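Local coordinates for protein N-acetylglucosamine 2-epimerase (PDB 3GT5) that probably isomerises or epimerises a sugar, as a member of the N-acylglucosamine 2-epimerase family, at residues N60-Y65 against L126-K131; G94-T99 against D138-L143. All coordinates share one frame; numbering follows the deposited sequence.

Interaction 1 of 2, residues N60-Y65 against L126-K131; sequences NYAMAY and LKVGIK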
ATOM      1  N   ASN A  60       6.912  -1.144  -8.518  1.00 17.88           N
ATOM      2  CA  ASN A  60       8.342  -1.156  -8.131  1.00 18.21           C
ATOM      3  C   ASN A  60       9.138  -0.687  -9.350  1.00 18.16           C
ATOM      4  O   ASN A  60       9.966   0.218  -9.286  1.00 17.71           O
ATOM      5  CB  ASN A  60       8.866  -2.577  -7.866  1.00 19.89           C
ATOM      6  CG  ASN A  60       8.554  -3.154  -6.489  1.00 21.84           C
ATOM      7  OD1 ASN A  60       7.742  -2.625  -5.719  1.00 24.28           O
ATOM      8  ND2 ASN A  60       9.269  -4.278  -6.157  1.00 21.78           N
ATOM      9  N   TYR A  61       8.895  -1.349 -10.458  1.00 17.00           N
ATOM     10  CA  TYR A  61       9.766  -1.126 -11.614  1.00 17.25           C
ATOM     11  C   TYR A  61       9.420   0.169 -12.325  1.00 17.29           C
ATOM     12  O   TYR A  61      10.335   0.862 -12.827  1.00 17.68           O
ATOM     13  CB  TYR A  61       9.664  -2.301 -12.557  1.00 15.87           C
ATOM     14  CG  TYR A  61      10.545  -3.505 -12.223  1.00 18.61           C
ATOM     15  CD1 TYR A  61      11.905  -3.459 -12.467  1.00 18.05           C
ATOM     16  CD2 TYR A  61      10.003  -4.691 -11.741  1.00 18.77           C
ATOM     17  CE1 TYR A  61      12.719  -4.513 -12.186  1.00 18.61           C
ATOM     18  CE2 TYR A  61      10.795  -5.791 -11.484  1.00 18.33           C
ATOM     19  CZ  TYR A  61      12.175  -5.679 -11.702  1.00 21.99           C
ATOM     20  OH  TYR A  61      13.016  -6.758 -11.513  1.00 25.09           O
ATOM     21  N   ALA A  62       8.127   0.518 -12.389  1.00 17.73           N
ATOM     22  CA  ALA A  62       7.733   1.816 -12.984  1.00 17.39           C
ATOM     23  C   ALA A  62       8.299   2.997 -12.251  1.00 17.35           C
ATOM     24  O   ALA A  62       8.852   3.869 -12.870  1.00 18.83           O
ATOM     25  CB  ALA A  62       6.225   1.943 -13.109  1.00 17.77           C
ATOM     26  N   MET A  63       8.186   3.027 -10.910  1.00 18.14           N
ATOM     27  CA  MET A  63       8.685   4.141 -10.144  1.00 18.85           C
ATOM     28  C   MET A  63      10.236   4.188 -10.217  1.00 19.05           C
ATOM     29  O   MET A  63      10.830   5.256 -10.309  1.00 19.35           O
ATOM     30  CB  MET A  63       8.161   4.059  -8.707  1.00 19.52           C
ATOM     31  CG  MET A  63       6.618   4.157  -8.625  1.00 21.51           C
ATOM     32  SD  MET A  63       5.864   5.718  -9.246  1.00 17.27           S
ATOM     33  CE  MET A  63       6.529   6.766  -7.983  1.00 26.50           C
ATOM     34  N   ALA A  64      10.883   3.030 -10.223  1.00 19.84           N
ATOM     35  CA  ALA A  64      12.340   2.970 -10.434  1.00 18.98           C
ATOM     36  C   ALA A  64      12.779   3.465 -11.815  1.00 19.48           C
ATOM     37  O   ALA A  64      13.751   4.197 -11.913  1.00 17.88           O
ATOM     38  CB  ALA A  64      12.874   1.588 -10.166  1.00 18.53           C
ATOM     39  N   TYR A  65      12.065   3.085 -12.862  1.00 19.71           N
ATOM     40  CA  TYR A  65      12.363   3.619 -14.195  1.00 20.56           C
ATOM     41  C   TYR A  65      12.222   5.144 -14.240  1.00 21.65           C
ATOM     42  O   TYR A  65      13.094   5.818 -14.795  1.00 21.41           O
ATOM     43  CB  TYR A  65      11.462   2.997 -15.230  1.00 21.35           C
ATOM     44  CG  TYR A  65      11.614   3.651 -16.579  1.00 22.93           C
ATOM     45  CD1 TYR A  65      12.726   3.404 -17.373  1.00 28.05           C
ATOM     46  CD2 TYR A  65      10.639   4.489 -17.048  1.00 27.81           C
ATOM     47  CE1 TYR A  65      12.842   3.988 -18.639  1.00 27.28           C
ATOM     48  CE2 TYR A  65      10.731   5.090 -18.280  1.00 28.00           C
ATOM     49  CZ  TYR A  65      11.832   4.851 -19.060  1.00 29.72           C
ATOM     50  OH  TYR A  65      11.874   5.454 -20.279  1.00 33.60           O
ATOM     51  N   LEU A 126       0.798   3.902 -17.721  1.00 20.04           N
ATOM     52  CA  LEU A 126       0.626   5.144 -18.480  1.00 19.99           C
ATOM     53  C   LEU A 126       1.749   6.153 -18.161  1.00 21.25           C
ATOM     54  O   LEU A 126       2.250   6.822 -19.077  1.00 21.14           O
ATOM     55  CB  LEU A 126      -0.775   5.740 -18.215  1.00 20.01           C
ATOM     56  CG  LEU A 126      -1.197   6.977 -18.996  1.00 19.29           C
ATOM     57  CD1 LEU A 126      -1.090   6.716 -20.515  1.00 20.82           C
ATOM     58  CD2 LEU A 126      -2.588   7.398 -18.596  1.00 19.59           C
ATOM     59  N   LYS A 127       2.151   6.257 -16.884  1.00 20.67           N
ATOM     60  CA  LYS A 127       3.220   7.147 -16.483  1.00 22.10           C
ATOM     61  C   LYS A 127       4.517   6.881 -17.224  1.00 22.35           C
ATOM     62  O   LYS A 127       5.271   7.826 -17.427  1.00 23.95           O
ATOM     63  CB  LYS A 127       3.507   7.055 -14.979  1.00 21.96           C
ATOM     64  CG  LYS A 127       2.459   7.750 -14.075  1.00 23.85           C
ATOM     65  CD  LYS A 127       2.806   7.698 -12.576  1.00 24.47           C
ATOM     66  CE  LYS A 127       1.676   8.367 -11.729  1.00 24.27           C
ATOM     67  NZ  LYS A 127       2.018   8.405 -10.289  1.00 25.94           N
ATOM     68  N   VAL A 128       4.787   5.628 -17.582  1.00 22.39           N
ATOM     69  CA  VAL A 128       6.044   5.260 -18.278  1.00 23.32           C
ATOM     70  C   VAL A 128       5.872   5.284 -19.789  1.00 25.05           C
ATOM     71  O   VAL A 128       6.767   4.919 -20.533  1.00 27.04           O
ATOM     72  CB  VAL A 128       6.675   3.944 -17.781  1.00 23.25           C
ATOM     73  CG1 VAL A 128       6.829   3.967 -16.270  1.00 24.94           C
ATOM     74  CG2 VAL A 128       5.925   2.699 -18.293  1.00 21.47           C
ATOM     75  N   GLY A 129       4.705   5.728 -20.228  1.00 25.55           N
ATOM     76  CA  GLY A 129       4.463   6.032 -21.649  1.00 25.57           C
ATOM     77  C   GLY A 129       3.708   4.965 -22.393  1.00 25.38           C
ATOM     78  O   GLY A 129       3.630   5.027 -23.614  1.00 26.15           O
ATOM     79  N   ILE A 130       3.100   3.989 -21.707  1.00 24.10           N
ATOM     80  CA  ILE A 130       2.292   2.978 -22.417  1.00 23.81           C
ATOM     81  C   ILE A 130       0.899   3.580 -22.677  1.00 25.52           C
ATOM     82  O   ILE A 130       0.036   3.632 -21.777  1.00 23.50           O
ATOM     83  CB  ILE A 130       2.200   1.642 -21.667  1.00 24.28           C
ATOM     84  CG1 ILE A 130       3.592   1.036 -21.482  1.00 24.95           C
ATOM     85  CG2 ILE A 130       1.284   0.647 -22.421  1.00 23.93           C
ATOM     86  CD1 ILE A 130       3.628  -0.193 -20.577  1.00 26.17           C
ATOM     87  N   LYS A 131       0.668   4.071 -23.896  1.00 25.03           N
ATOM     88  CA  LYS A 131      -0.523   4.902 -24.095  1.00 27.36           C
ATOM     89  C   LYS A 131      -1.817   4.091 -23.955  1.00 25.52           C
ATOM     90  O   LYS A 131      -2.829   4.619 -23.488  1.00 25.56           O
ATOM     91  CB  LYS A 131      -0.486   5.688 -25.403  1.00 28.33           C
ATOM     92  CG  LYS A 131       0.384   6.977 -25.314  1.00 32.37           C
ATOM     93  CD  LYS A 131       0.275   7.787 -26.607  1.00 36.29           C
ATOM     94  CE  LYS A 131       1.435   8.752 -26.775  1.00 38.29           C
ATOM     95  NZ  LYS A 131       1.213   9.577 -27.999  1.00 40.90           N
TER
HETATM   96  O   HOH W   1       9.174   6.778 -20.943  1.00 40.44           O
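Val128 packs on Ala62 and Tyr65 in a small apolar contact where the C-terminal end of helix 112-127 meets the flank of helix 51-68, and a water joins Tyr65 OH to Val128 O beside it. Both helices belong to the (alpha/alpha)6 barrel expected of the N-acylglucosamine 2-epimerase family, and 171 Å² is buried between the two segments. The backbones come nearest at Ala62 and Val128, with CA atoms 6.5 Å apart.

One methyl group does most of the work. Val128 CG1 lies 3.8 Å from Ala62 CB and 3.9 Å from Tyr65 CD2, so it sits against two residues one turn apart on the same helix. Tyr65 has CG anti to its own backbone N (chi1 172°), which brings the CD2 flank of the ring over to the valine; the two side chains meet at a slant. Leu74 of helix 71-88 also touches Val128, and the amine of Lys127, next to it in the chain, makes a salt bridge with Glu187.

Val128 is where the chain leaves helical geometry. Gly129, with a phi of 101°, is the C-prime residue of a Schellman motif: its N bonds Leu126 O at 2.9 Å, while Ile130 N reaches back to Gly125 O. A water donates to Val128 O at 3.1 Å. The same water lies in the plane of the Tyr65 ring, at its edge, and is hydrogen-bonded to Tyr65 OH at 3.1 Å.

Interaction 2 of 2, residues G94-T99 against D138-L143; sequences GGYAWT and DETWCL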
ATOM      1  N   GLY A  94     -14.114  -9.816 -16.965  1.00 26.65           N
ATOM      2  CA  GLY A  94     -13.384  -8.585 -16.657  1.00 25.88           C
ATOM      3  C   GLY A  94     -12.709  -8.653 -15.283  1.00 24.98           C
ATOM      4  O   GLY A  94     -11.927  -7.790 -14.946  1.00 24.73           O
ATOM      5  N   GLY A  95     -12.974  -9.701 -14.511  1.00 24.09           N
ATOM      6  CA  GLY A  95     -12.332  -9.869 -13.203  1.00 22.76           C
ATOM      7  C   GLY A  95     -10.934 -10.462 -13.304  1.00 22.28           C
ATOM      8  O   GLY A  95     -10.490 -10.915 -14.378  1.00 21.97           O
ATOM      9  N   TYR A  96     -10.233 -10.472 -12.166  1.00 21.13           N
ATOM     10  CA  TYR A  96      -8.825 -10.845 -12.114  1.00 20.25           C
ATOM     11  C   TYR A  96      -8.650 -11.921 -11.099  1.00 20.97           C
ATOM     12  O   TYR A  96      -9.126 -11.763  -9.983  1.00 23.55           O
ATOM     13  CB  TYR A  96      -7.949  -9.637 -11.717  1.00 19.65           C
ATOM     14  CG  TYR A  96      -7.863  -8.585 -12.776  1.00 19.16           C
ATOM     15  CD1 TYR A  96      -6.769  -8.541 -13.649  1.00 18.71           C
ATOM     16  CD2 TYR A  96      -8.863  -7.607 -12.910  1.00 17.60           C
ATOM     17  CE1 TYR A  96      -6.687  -7.588 -14.625  1.00 20.32           C
ATOM     18  CE2 TYR A  96      -8.801  -6.662 -13.866  1.00 17.88           C
ATOM     19  CZ  TYR A  96      -7.717  -6.627 -14.746  1.00 17.05           C
ATOM     20  OH  TYR A  96      -7.659  -5.670 -15.727  1.00 20.75           O
ATOM     21  N   ALA A  97      -7.922 -12.972 -11.447  1.00 21.89           N
ATOM     22  CA  ALA A  97      -7.629 -14.043 -10.501  1.00 21.99           C
ATOM     23  C   ALA A  97      -6.859 -13.476  -9.318  1.00 20.93           C
ATOM     24  O   ALA A  97      -5.853 -12.796  -9.511  1.00 20.79           O
ATOM     25  CB  ALA A  97      -6.838 -15.167 -11.173  1.00 21.65           C
ATOM     26  N   TRP A  98      -7.323 -13.789  -8.106  1.00 20.52           N
ATOM     27  CA  TRP A  98      -6.647 -13.410  -6.861  1.00 20.26           C
ATOM     28  C   TRP A  98      -5.336 -14.181  -6.665  1.00 19.81           C
ATOM     29  O   TRP A  98      -4.296 -13.604  -6.341  1.00 18.85           O
ATOM     30  CB  TRP A  98      -7.637 -13.628  -5.695  1.00 19.89           C
ATOM     31  CG  TRP A  98      -7.215 -13.154  -4.343  1.00 20.83           C
ATOM     32  CD1 TRP A  98      -7.126 -13.912  -3.213  1.00 20.98           C
ATOM     33  CD2 TRP A  98      -6.899 -11.804  -3.931  1.00 20.54           C
ATOM     34  NE1 TRP A  98      -6.747 -13.163  -2.157  1.00 21.42           N
ATOM     35  CE2 TRP A  98      -6.614 -11.854  -2.551  1.00 21.58           C
ATOM     36  CE3 TRP A  98      -6.851 -10.553  -4.584  1.00 20.30           C
ATOM     37  CZ2 TRP A  98      -6.264 -10.719  -1.819  1.00 21.00           C
ATOM     38  CZ3 TRP A  98      -6.501  -9.419  -3.833  1.00 19.85           C
ATOM     39  CH2 TRP A  98      -6.219  -9.509  -2.470  1.00 21.30           C
ATOM     40  N   THR A  99      -5.398 -15.510  -6.816  1.00 20.70           N
ATOM     41  CA  THR A  99      -4.203 -16.347  -6.764  1.00 22.33           C
ATOM     42  C   THR A  99      -4.204 -17.385  -7.912  1.00 23.92           C
ATOM     43  O   THR A  99      -5.259 -17.813  -8.426  1.00 23.05           O
ATOM     44  CB  THR A  99      -4.102 -17.071  -5.420  1.00 22.48           C
ATOM     45  OG1 THR A  99      -5.283 -17.839  -5.249  1.00 24.33           O
ATOM     46  CG2 THR A  99      -3.982 -16.114  -4.211  1.00 24.03           C
ATOM     47  N   ASP A 138      -9.597   3.133 -18.013  1.00 21.19           N
ATOM     48  CA  ASP A 138     -11.008   3.387 -18.239  1.00 22.39           C
ATOM     49  C   ASP A 138     -11.835   2.089 -18.103  1.00 21.07           C
ATOM     50  O   ASP A 138     -12.899   2.096 -17.485  1.00 22.19           O
ATOM     51  CB  ASP A 138     -11.251   4.109 -19.577  1.00 22.27           C
ATOM     52  CG  ASP A 138     -12.724   4.355 -19.826  1.00 29.13           C
ATOM     53  OD1 ASP A 138     -13.435   4.946 -18.955  1.00 28.61           O
ATOM     54  OD2 ASP A 138     -13.190   3.858 -20.875  1.00 34.71           O
ATOM     55  N   GLU A 139     -11.320   0.969 -18.597  1.00 20.45           N
ATOM     56  CA  GLU A 139     -11.991  -0.348 -18.493  1.00 21.40           C
ATOM     57  C   GLU A 139     -12.137  -0.736 -17.033  1.00 21.23           C
ATOM     58  O   GLU A 139     -13.190  -1.250 -16.643  1.00 21.54           O
ATOM     59  CB  GLU A 139     -11.147  -1.384 -19.238  1.00 22.56           C
ATOM     60  CG  GLU A 139     -11.396  -2.904 -19.090  1.00 24.10           C
ATOM     61  CD  GLU A 139     -10.120  -3.655 -19.473  1.00 29.73           C
ATOM     62  OE1 GLU A 139      -9.273  -3.933 -18.563  1.00 29.07           O
ATOM     63  OE2 GLU A 139      -9.892  -3.840 -20.700  1.00 30.03           O
ATOM     64  N   THR A 140     -11.093  -0.452 -16.227  1.00 19.26           N
ATOM     65  CA  THR A 140     -11.120  -0.799 -14.789  1.00 18.55           C
ATOM     66  C   THR A 140     -12.113   0.120 -14.057  1.00 17.90           C
ATOM     67  O   THR A 140     -12.890  -0.352 -13.233  1.00 17.43           O
ATOM     68  CB  THR A 140      -9.720  -0.693 -14.187  1.00 18.55           C
ATOM     69  OG1 THR A 140      -8.820  -1.499 -14.957  1.00 18.33           O
ATOM     70  CG2 THR A 140      -9.703  -1.157 -12.696  1.00 19.12           C
ATOM     71  N   TRP A 141     -12.113   1.406 -14.383  1.00 18.36           N
ATOM     72  CA  TRP A 141     -13.112   2.344 -13.828  1.00 18.37           C
ATOM     73  C   TRP A 141     -14.548   1.811 -14.126  1.00 19.59           C
ATOM     74  O   TRP A 141     -15.429   1.768 -13.240  1.00 18.88           O
ATOM     75  CB  TRP A 141     -12.915   3.745 -14.427  1.00 18.68           C
ATOM     76  CG  TRP A 141     -13.990   4.726 -14.049  1.00 18.38           C
ATOM     77  CD1 TRP A 141     -15.185   4.909 -14.703  1.00 19.93           C
ATOM     78  CD2 TRP A 141     -14.014   5.618 -12.938  1.00 20.02           C
ATOM     79  NE1 TRP A 141     -15.918   5.858 -14.076  1.00 19.73           N
ATOM     80  CE2 TRP A 141     -15.224   6.324 -13.000  1.00 18.00           C
ATOM     81  CE3 TRP A 141     -13.098   5.943 -11.914  1.00 19.76           C
ATOM     82  CZ2 TRP A 141     -15.577   7.292 -12.066  1.00 16.64           C
ATOM     83  CZ3 TRP A 141     -13.449   6.904 -11.004  1.00 18.64           C
ATOM     84  CH2 TRP A 141     -14.670   7.580 -11.086  1.00 18.98           C
ATOM     85  N   CYS A 142     -14.788   1.431 -15.374  1.00 18.66           N
ATOM     86  CA  CYS A 142     -16.122   0.960 -15.763  1.00 20.49           C
ATOM     87  C   CYS A 142     -16.538  -0.283 -14.995  1.00 20.36           C
ATOM     88  O   CYS A 142     -17.674  -0.353 -14.524  1.00 20.78           O
ATOM     89  CB  CYS A 142     -16.212   0.731 -17.250  1.00 21.06           C
ATOM     90  SG  CYS A 142     -16.241   2.279 -18.122  1.00 25.56           S
ATOM     91  N   LEU A 143     -15.597  -1.219 -14.828  1.00 20.25           N
ATOM     92  CA  LEU A 143     -15.834  -2.446 -14.074  1.00 20.10           C
ATOM     93  C   LEU A 143     -16.176  -2.148 -12.604  1.00 20.41           C
ATOM     94  O   LEU A 143     -17.152  -2.722 -12.063  1.00 20.84           O
ATOM     95  CB  LEU A 143     -14.596  -3.349 -14.139  1.00 21.63           C
ATOM     96  CG  LEU A 143     -14.833  -4.726 -13.505  1.00 21.53           C
ATOM     97  CD1 LEU A 143     -15.559  -5.682 -14.452  1.00 25.24           C
ATOM     98  CD2 LEU A 143     -13.474  -5.281 -13.002  1.00 24.63           C
TER
HETATM   99  O   HOH W   2      -9.573  -3.877 -16.057  1.00 21.76           O
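Tyr96 reaches from segment 94-99, the loop leading into strand 99-101, to helix 133-147 through a single water, which ties its hydroxyl to two side chains on successive positions of that helix. The water donates to Glu139 OE1 at 2.5 Å and to Thr140 OG1 at 2.7 Å, and it stands 2.6 Å from Tyr96 OH, in the ring plane. Directly, Tyr96 OH and Glu139 OE1 are 3.7 Å apart, with the ring and carboxylate planes turned 46° from each other. Each polar end has a further partner: Tyr96 OH bonds Tyr122 OH, Glu139 OE1 forms a salt bridge with Arg85, and Thr140 OG1 bonds Trp136 O of its own helix.

The loop follows helix 71-88 and enters the small antiparallel sheet, where Trp98 and Thr99 both face Asp107 in a classic beta bulge. The Tyr96 ring meanwhile rests among Val84, Leu115 and Val118 of the neighbouring barrel helices.

The van der Waals part of the contact joins a leucine to a glycine backbone. With chi1 at -173° the branch of Leu143 swings out opposite its own nitrogen, and both methyls reach Gly94: CD1 is 4.2 Å from Gly94 C, and CD2 comes within 3.5 Å of Gly94 O.

Interactions 1 and 2 are separate patches with centres 20 Å apart and nearest atoms about 8 Å apart, so they do not touch. Their segments alternate along the chain, and helices 112-127 and 133-147, which follow one another, tie them together: residues 126-131 finish the first and begin the turn into the second, on which 138-143 lies. Helix 71-88 runs past both, giving Leu74 to interaction 1 and Val84 and Arg85 to interaction 2. Their centres lie about 17 and 18 Å from the centre of the chain. Interaction 1 is apolar packing of a helix end on a helix, while interaction 2 joins a loop to a helix largely through a water.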